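Local atomic coordinates of aspartokinase (Clostridium acetobutylicum, PDB entry 3TVI), a protein that probably catalyses the ATP-dependent phosphorylation of the beta-carboxyl group of L-aspartate, the first step on the route to threonine, methionine and lysine. Residues Ile36-Pro41 with Lys165-Gly170; Ala112-Glu117 with Gly170-Ser175. One frame throughout, in Å; residues are numbered along the deposited sequence.

Contact 1: residues Ile36-Pro41 with Lys165-Gly170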
ATOM      1  N   ILE B  36     -21.044  -2.086  39.448  1.00 55.46           N
ATOM      2  CA  ILE B  36     -19.729  -1.480  39.627  1.00 55.44           C
ATOM      3  C   ILE B  36     -18.607  -2.491  39.402  1.00 55.05           C
ATOM      4  O   ILE B  36     -18.566  -3.537  40.054  1.00 56.87           O
ATOM      5  CB  ILE B  36     -19.571  -0.911  41.054  1.00 56.36           C
ATOM      6  CG1 ILE B  36     -20.611   0.184  41.320  1.00 57.87           C
ATOM      7  CG2 ILE B  36     -18.166  -0.353  41.262  1.00 55.46           C
ATOM      8  CD1 ILE B  36     -21.992  -0.335  41.661  1.00 59.42           C
ATOM      9  N   ILE B  37     -17.687  -2.165  38.500  1.00 52.86           N
ATOM     10  CA  ILE B  37     -16.585  -3.050  38.178  1.00 52.31           C
ATOM     11  C   ILE B  37     -15.264  -2.340  38.468  1.00 52.61           C
ATOM     12  O   ILE B  37     -14.961  -1.336  37.827  1.00 52.89           O
ATOM     13  CB  ILE B  37     -16.630  -3.454  36.702  1.00 52.23           C
ATOM     14  CG1 ILE B  37     -17.866  -4.310  36.421  1.00 53.03           C
ATOM     15  CG2 ILE B  37     -15.378  -4.231  36.333  1.00 52.25           C
ATOM     16  CD1 ILE B  37     -19.189  -3.580  36.540  1.00 53.56           C
ATOM     17  N   PRO B  38     -14.479  -2.848  39.442  1.00 52.51           N
ATOM     18  CA  PRO B  38     -13.215  -2.225  39.839  1.00 52.02           C
ATOM     19  C   PRO B  38     -11.967  -2.852  39.248  1.00 51.27           C
ATOM     20  O   PRO B  38     -11.913  -4.059  39.036  1.00 50.65           O
ATOM     21  CB  PRO B  38     -13.190  -2.459  41.344  1.00 52.39           C
ATOM     22  CG  PRO B  38     -13.834  -3.790  41.489  1.00 52.56           C
ATOM     23  CD  PRO B  38     -14.885  -3.878  40.414  1.00 52.66           C
ATOM     24  N   SER B  39     -10.967  -2.011  39.014  1.00 51.36           N
ATOM     25  CA  SER B  39      -9.613  -2.452  38.739  1.00 52.39           C
ATOM     26  C   SER B  39      -8.886  -2.582  40.062  1.00 53.07           C
ATOM     27  O   SER B  39      -9.497  -2.430  41.117  1.00 53.94           O
ATOM     28  CB  SER B  39      -8.900  -1.419  37.887  1.00 53.78           C
ATOM     29  OG  SER B  39      -9.783  -0.950  36.886  1.00 56.77           O
ATOM     30  N   ALA B  40      -7.586  -2.866  40.007  1.00 52.70           N
ATOM     31  CA  ALA B  40      -6.761  -2.945  41.209  1.00 52.19           C
ATOM     32  C   ALA B  40      -6.104  -1.598  41.398  1.00 52.38           C
ATOM     33  O   ALA B  40      -5.988  -0.839  40.440  1.00 54.22           O
ATOM     34  CB  ALA B  40      -5.714  -4.031  41.075  1.00 51.71           C
ATOM     35  N   PRO B  41      -5.663  -1.291  42.623  1.00 52.49           N
ATOM     36  CA  PRO B  41      -5.123   0.034  42.874  1.00 53.35           C
ATOM     37  C   PRO B  41      -3.964   0.417  41.956  1.00 53.89           C
ATOM     38  O   PRO B  41      -2.965  -0.304  41.855  1.00 54.54           O
ATOM     39  CB  PRO B  41      -4.662  -0.042  44.337  1.00 53.55           C
ATOM     40  CG  PRO B  41      -5.528  -1.083  44.942  1.00 53.22           C
ATOM     41  CD  PRO B  41      -5.687  -2.103  43.851  1.00 53.37           C
ATOM     42  N   LYS B 165     -28.160  -3.318  43.613  1.00 67.12           N
ATOM     43  CA  LYS B 165     -26.838  -2.724  43.463  1.00 65.03           C
ATOM     44  C   LYS B 165     -25.816  -3.830  43.708  1.00 61.51           C
ATOM     45  O   LYS B 165     -25.902  -4.530  44.718  1.00 62.16           O
ATOM     46  CB  LYS B 165     -26.661  -1.576  44.473  1.00 66.89           C
ATOM     47  CG  LYS B 165     -25.471  -0.662  44.203  1.00 68.19           C
ATOM     48  CD  LYS B 165     -25.098   0.213  45.397  1.00 70.30           C
ATOM     49  CE  LYS B 165     -25.909   1.500  45.465  1.00 73.01           C
ATOM     50  NZ  LYS B 165     -25.448   2.391  46.576  1.00 73.66           N
ATOM     51  N   ALA B 166     -24.863  -3.997  42.795  1.00 57.65           N
ATOM     52  CA  ALA B 166     -23.911  -5.095  42.896  1.00 56.19           C
ATOM     53  C   ALA B 166     -22.512  -4.716  42.414  1.00 55.48           C
ATOM     54  O   ALA B 166     -22.366  -4.113  41.348  1.00 55.34           O
ATOM     55  CB  ALA B 166     -24.427  -6.291  42.116  1.00 55.07           C
ATOM     56  N   VAL B 167     -21.489  -5.066  43.205  1.00 54.36           N
ATOM     57  CA  VAL B 167     -20.092  -4.947  42.769  1.00 53.06           C
ATOM     58  C   VAL B 167     -19.677  -6.268  42.161  1.00 53.32           C
ATOM     59  O   VAL B 167     -20.063  -7.323  42.658  1.00 53.38           O
ATOM     60  CB  VAL B 167     -19.109  -4.667  43.919  1.00 52.20           C
ATOM     61  CG1 VAL B 167     -17.676  -4.689  43.402  1.00 50.52           C
ATOM     62  CG2 VAL B 167     -19.410  -3.341  44.601  1.00 53.08           C
ATOM     63  N   ILE B 168     -18.891  -6.199  41.090  1.00 53.91           N
ATOM     64  CA  ILE B 168     -18.419  -7.382  40.370  1.00 54.55           C
ATOM     65  C   ILE B 168     -16.970  -7.157  39.993  1.00 55.15           C
ATOM     66  O   ILE B 168     -16.694  -6.314  39.136  1.00 54.74           O
ATOM     67  CB  ILE B 168     -19.195  -7.613  39.059  1.00 54.29           C
ATOM     68  CG1 ILE B 168     -20.702  -7.502  39.299  1.00 55.39           C
ATOM     69  CG2 ILE B 168     -18.824  -8.965  38.476  1.00 53.35           C
ATOM     70  CD1 ILE B 168     -21.537  -7.651  38.050  1.00 56.88           C
ATOM     71  N   PRO B 169     -16.042  -7.916  40.607  1.00 56.05           N
ATOM     72  CA  PRO B 169     -14.623  -7.646  40.400  1.00 55.89           C
ATOM     73  C   PRO B 169     -14.265  -7.914  38.954  1.00 56.71           C
ATOM     74  O   PRO B 169     -15.038  -8.549  38.238  1.00 58.57           O
ATOM     75  CB  PRO B 169     -13.933  -8.620  41.351  1.00 56.00           C
ATOM     76  CG  PRO B 169     -14.864  -9.774  41.421  1.00 56.67           C
ATOM     77  CD  PRO B 169     -16.258  -9.228  41.235  1.00 56.64           C
ATOM     78  N   GLY B 170     -13.106  -7.437  38.529  1.00 58.40           N
ATOM     79  CA  GLY B 170     -12.892  -7.180  37.121  1.00 60.05           C
ATOM     80  C   GLY B 170     -12.317  -8.301  36.295  1.00 61.75           C
ATOM     81  O   GLY B 170     -13.010  -8.943  35.486  1.00 65.59           O
TER
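The carbonyl oxygen of I36 is the best-held polar atom here: one hydrogen bond grips it, from the backbone N of I168 to I36 O at 2.9 Å, arriving nearly along the C=O axis, and a CA-H...O contact from V167 adds to it. One step back, I36 N donates to A166 O at 3.1 Å, in the plane of that carbonyl. I36 thus bonds the residues before and after V167, its parallel bridge partner, and strands 33-38 and 166-167 lie side by side in the mixed sheet of the amino acid kinase fold. A second CA-H...O contact, from the CA of I37 to I168 O, carries the pairing a little past the bridge.

The side chains are apolar and alternate across the sheet. I36 and V167 share one face, with I36 CB 4.3 Å from V167 CG2, and both pack on helix 109-127, through L124 and A125. On the other face I37 CG1 lies alongside I168 CB, and both residues reach helix 187-199, at T191 and I195. I37 has CG2 anti to its backbone N, which sets that methyl 3.9 Å from G170 CA; its side chain also lies close to K8, a predicted ATP-binding residue. Beyond the bridge the pairing gives way to proline packing: P38 CD rests 3.8 Å from P169 CA and 3.3 Å from the carbonyl oxygen of I168.

Contact 2: residues Ala112-Glu117 with Gly170-Ser175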
ATOM      1  N   ALA B 112      -3.439 -15.814  41.793  1.00 62.97           N
ATOM      2  CA  ALA B 112      -2.584 -14.840  42.457  1.00 63.17           C
ATOM      3  C   ALA B 112      -2.881 -13.410  42.001  1.00 63.44           C
ATOM      4  O   ALA B 112      -3.308 -12.584  42.794  1.00 63.20           O
ATOM      5  CB  ALA B 112      -1.122 -15.179  42.208  1.00 62.68           C
ATOM      6  N   ALA B 113      -2.674 -13.140  40.715  1.00 64.82           N
ATOM      7  CA  ALA B 113      -2.719 -11.772  40.192  1.00 64.89           C
ATOM      8  C   ALA B 113      -4.132 -11.186  40.157  1.00 65.79           C
ATOM      9  O   ALA B 113      -4.304  -9.958  40.209  1.00 69.13           O
ATOM     10  CB  ALA B 113      -2.092 -11.718  38.806  1.00 63.06           C
ATOM     11  N   SER B 114      -5.141 -12.053  40.082  1.00 64.34           N
ATOM     12  CA  SER B 114      -6.527 -11.595  40.026  1.00 63.17           C
ATOM     13  C   SER B 114      -7.040 -11.065  41.367  1.00 63.23           C
ATOM     14  O   SER B 114      -8.108 -10.459  41.410  1.00 65.70           O
ATOM     15  CB  SER B 114      -7.440 -12.721  39.547  1.00 63.23           C
ATOM     16  OG  SER B 114      -7.237 -13.891  40.316  1.00 64.32           O
ATOM     17  N   ARG B 115      -6.292 -11.275  42.451  1.00 60.94           N
ATOM     18  CA  ARG B 115      -6.754 -10.879  43.783  1.00 59.42           C
ATOM     19  C   ARG B 115      -6.715  -9.368  44.040  1.00 59.49           C
ATOM     20  O   ARG B 115      -7.388  -8.868  44.946  1.00 60.39           O
ATOM     21  CB  ARG B 115      -6.004 -11.657  44.876  1.00 58.96           C
ATOM     22  CG  ARG B 115      -6.743 -12.899  45.355  1.00 59.00           C
ATOM     23  CD  ARG B 115      -7.276 -13.763  44.216  1.00 59.30           C
ATOM     24  NE  ARG B 115      -8.681 -14.139  44.401  1.00 59.03           N
ATOM     25  CZ  ARG B 115      -9.546 -14.391  43.417  1.00 59.43           C
ATOM     26  NH1 ARG B 115      -9.188 -14.294  42.142  1.00 59.46           N
ATOM     27  NH2 ARG B 115     -10.798 -14.727  43.704  1.00 60.27           N
ATOM     28  N   GLY B 116      -5.956  -8.630  43.242  1.00 59.23           N
ATOM     29  CA  GLY B 116      -6.009  -7.171  43.318  1.00 59.10           C
ATOM     30  C   GLY B 116      -7.411  -6.634  43.069  1.00 58.04           C
ATOM     31  O   GLY B 116      -7.869  -5.721  43.755  1.00 58.20           O
ATOM     32  N   GLU B 117      -8.100  -7.224  42.096  1.00 57.43           N
ATOM     33  CA  GLU B 117      -9.423  -6.758  41.682  1.00 56.43           C
ATOM     34  C   GLU B 117     -10.443  -7.269  42.682  1.00 55.75           C
ATOM     35  O   GLU B 117     -11.309  -6.523  43.142  1.00 56.17           O
ATOM     36  CB  GLU B 117      -9.793  -7.256  40.280  1.00 57.31           C
ATOM     37  CG  GLU B 117      -8.640  -7.702  39.387  1.00 59.22           C
ATOM     38  CD  GLU B 117      -7.665  -6.593  39.037  1.00 60.56           C
ATOM     39  OE1 GLU B 117      -8.011  -5.420  39.280  1.00 62.72           O
ATOM     40  OE2 GLU B 117      -6.561  -6.888  38.514  1.00 59.91           O
ATOM     41  N   GLY B 170     -13.106  -7.437  38.529  1.00 58.40           N
ATOM     42  CA  GLY B 170     -12.892  -7.180  37.121  1.00 60.05           C
ATOM     43  C   GLY B 170     -12.317  -8.301  36.295  1.00 61.75           C
ATOM     44  O   GLY B 170     -13.010  -8.943  35.486  1.00 65.59           O
ATOM     45  N   PHE B 171     -11.049  -8.569  36.546  1.00 58.98           N
ATOM     46  CA  PHE B 171     -10.104  -8.892  35.469  1.00 56.25           C
ATOM     47  C   PHE B 171     -10.004 -10.388  35.159  1.00 55.39           C
ATOM     48  O   PHE B 171      -9.081 -10.815  34.491  1.00 54.78           O
ATOM     49  CB  PHE B 171      -8.797  -8.188  35.883  1.00 54.62           C
ATOM     50  CG  PHE B 171      -7.522  -8.795  35.406  1.00 53.38           C
ATOM     51  CD1 PHE B 171      -7.201  -8.837  34.068  1.00 53.60           C
ATOM     52  CD2 PHE B 171      -6.566  -9.186  36.329  1.00 53.33           C
ATOM     53  CE1 PHE B 171      -5.980  -9.344  33.650  1.00 53.33           C
ATOM     54  CE2 PHE B 171      -5.349  -9.691  35.921  1.00 54.13           C
ATOM     55  CZ  PHE B 171      -5.054  -9.771  34.573  1.00 53.46           C
ATOM     56  N   TYR B 172     -11.004 -11.164  35.584  1.00 55.13           N
ATOM     57  CA  TYR B 172     -10.922 -12.615  35.535  1.00 56.12           C
ATOM     58  C   TYR B 172     -12.285 -13.282  35.517  1.00 57.68           C
ATOM     59  O   TYR B 172     -13.314 -12.617  35.606  1.00 58.34           O
ATOM     60  CB  TYR B 172     -10.147 -13.122  36.748  1.00 56.89           C
ATOM     61  CG  TYR B 172     -10.905 -13.005  38.046  1.00 56.45           C
ATOM     62  CD1 TYR B 172     -11.653 -14.064  38.532  1.00 56.98           C
ATOM     63  CD2 TYR B 172     -10.883 -11.827  38.783  1.00 56.33           C
ATOM     64  CE1 TYR B 172     -12.359 -13.953  39.718  1.00 57.40           C
ATOM     65  CE2 TYR B 172     -11.580 -11.713  39.975  1.00 55.71           C
ATOM     66  CZ  TYR B 172     -12.315 -12.776  40.434  1.00 55.99           C
ATOM     67  OH  TYR B 172     -13.004 -12.659  41.610  1.00 56.56           O
ATOM     68  N   GLY B 173     -12.265 -14.608  35.401  1.00 60.22           N
ATOM     69  CA  GLY B 173     -13.465 -15.449  35.437  1.00 64.65           C
ATOM     70  C   GLY B 173     -13.059 -16.897  35.683  1.00 69.29           C
ATOM     71  O   GLY B 173     -11.918 -17.165  36.059  1.00 72.27           O
ATOM     72  N   SER B 174     -13.965 -17.842  35.468  1.00 73.18           N
ATOM     73  CA  SER B 174     -13.632 -19.248  35.701  1.00 78.18           C
ATOM     74  C   SER B 174     -13.289 -19.955  34.394  1.00 81.72           C
ATOM     75  O   SER B 174     -13.946 -19.736  33.381  1.00 84.90           O
ATOM     76  CB  SER B 174     -14.781 -19.962  36.416  1.00 80.79           C
ATOM     77  OG  SER B 174     -14.833 -19.593  37.791  1.00 81.16           O
ATOM     78  N   SER B 175     -12.253 -20.792  34.422  1.00 83.99           N
ATOM     79  CA  SER B 175     -11.888 -21.619  33.270  1.00 85.84           C
ATOM     80  C   SER B 175     -12.885 -22.756  33.117  1.00 89.40           C
ATOM     81  O   SER B 175     -13.649 -23.045  34.043  1.00 91.08           O
ATOM     82  CB  SER B 175     -10.483 -22.203  33.440  1.00 87.57           C
ATOM     83  OG  SER B 175     -10.371 -22.940  34.648  1.00 88.09           O
TER
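No hydrogen bond crosses between segment 112-117, part of a helix, and segment 170-175, which runs into strand 172-174; they meet through rings, charge and packing. The cation-pi contact comes first. R115 folds back, bent at chi2 and chi3, so that NH1 stands over one face of the Y172 ring, offset toward the rim, with R115 CZ 4.9 Å from the centroid and the two planes 58° apart. R115 NH1 also donates to S114 OG at 2.7 Å, in the guanidinium plane but noticeably bent, which probably helps fix the rotation of the group. The phenol's hydroxyl has its own partner, hydrogen-bonding D134 OD1, while R115 NH2 makes a long, weak ion pair with the other oxygen of that carboxylate.

Carbon packing fills in beside it. S114 CB sits 3.6 Å from Y172 CD2. The serine OG, in the crowded position between N and carbonyl carbon (chi1 52°), hydrogen-bonds within the helix to the carbonyl oxygens of D110 and Y111, which would have to share its one proton, while it accepts from R115 NH1.

The third group is E117 with F171. The glutamate, bent at chi2, lays E117 CG at the edge of the ring, in plane, 3.5 Å from F171 CB. E117 OE2 approaches F171 CD2 at 3.2 Å, carboxylate and ring planes being 83° apart.

E117 is predicted to bind the substrate, and A113 packs on T52, another such residue, so this contact lines the probable aspartate site. The charge of the buried R115 is probably balanced in part by D134 and by the Y172 ring face.

Both contacts are buried in the amino acid kinase domain, and G170, the last residue of one segment and the first of the next, belongs to both. Contact 1 belongs to the buried sheet, near its 131-132 edge: backbone hydrogen bonds between parallel strands, with aliphatic side chains on either face. Contact 2 lies just past the strand end, where the chain turns from 166-167 to 172-174 and meets helix 109-127, and there aromatic rings and charged groups replace the aliphatic ones. Helix 109-127 serves both, covering the I36 and V167 face and supplying segment 112-117. The two join directly at E117, whose OE1 lies 2.7 Å from A40 N, while P169 CB packs against E117 O.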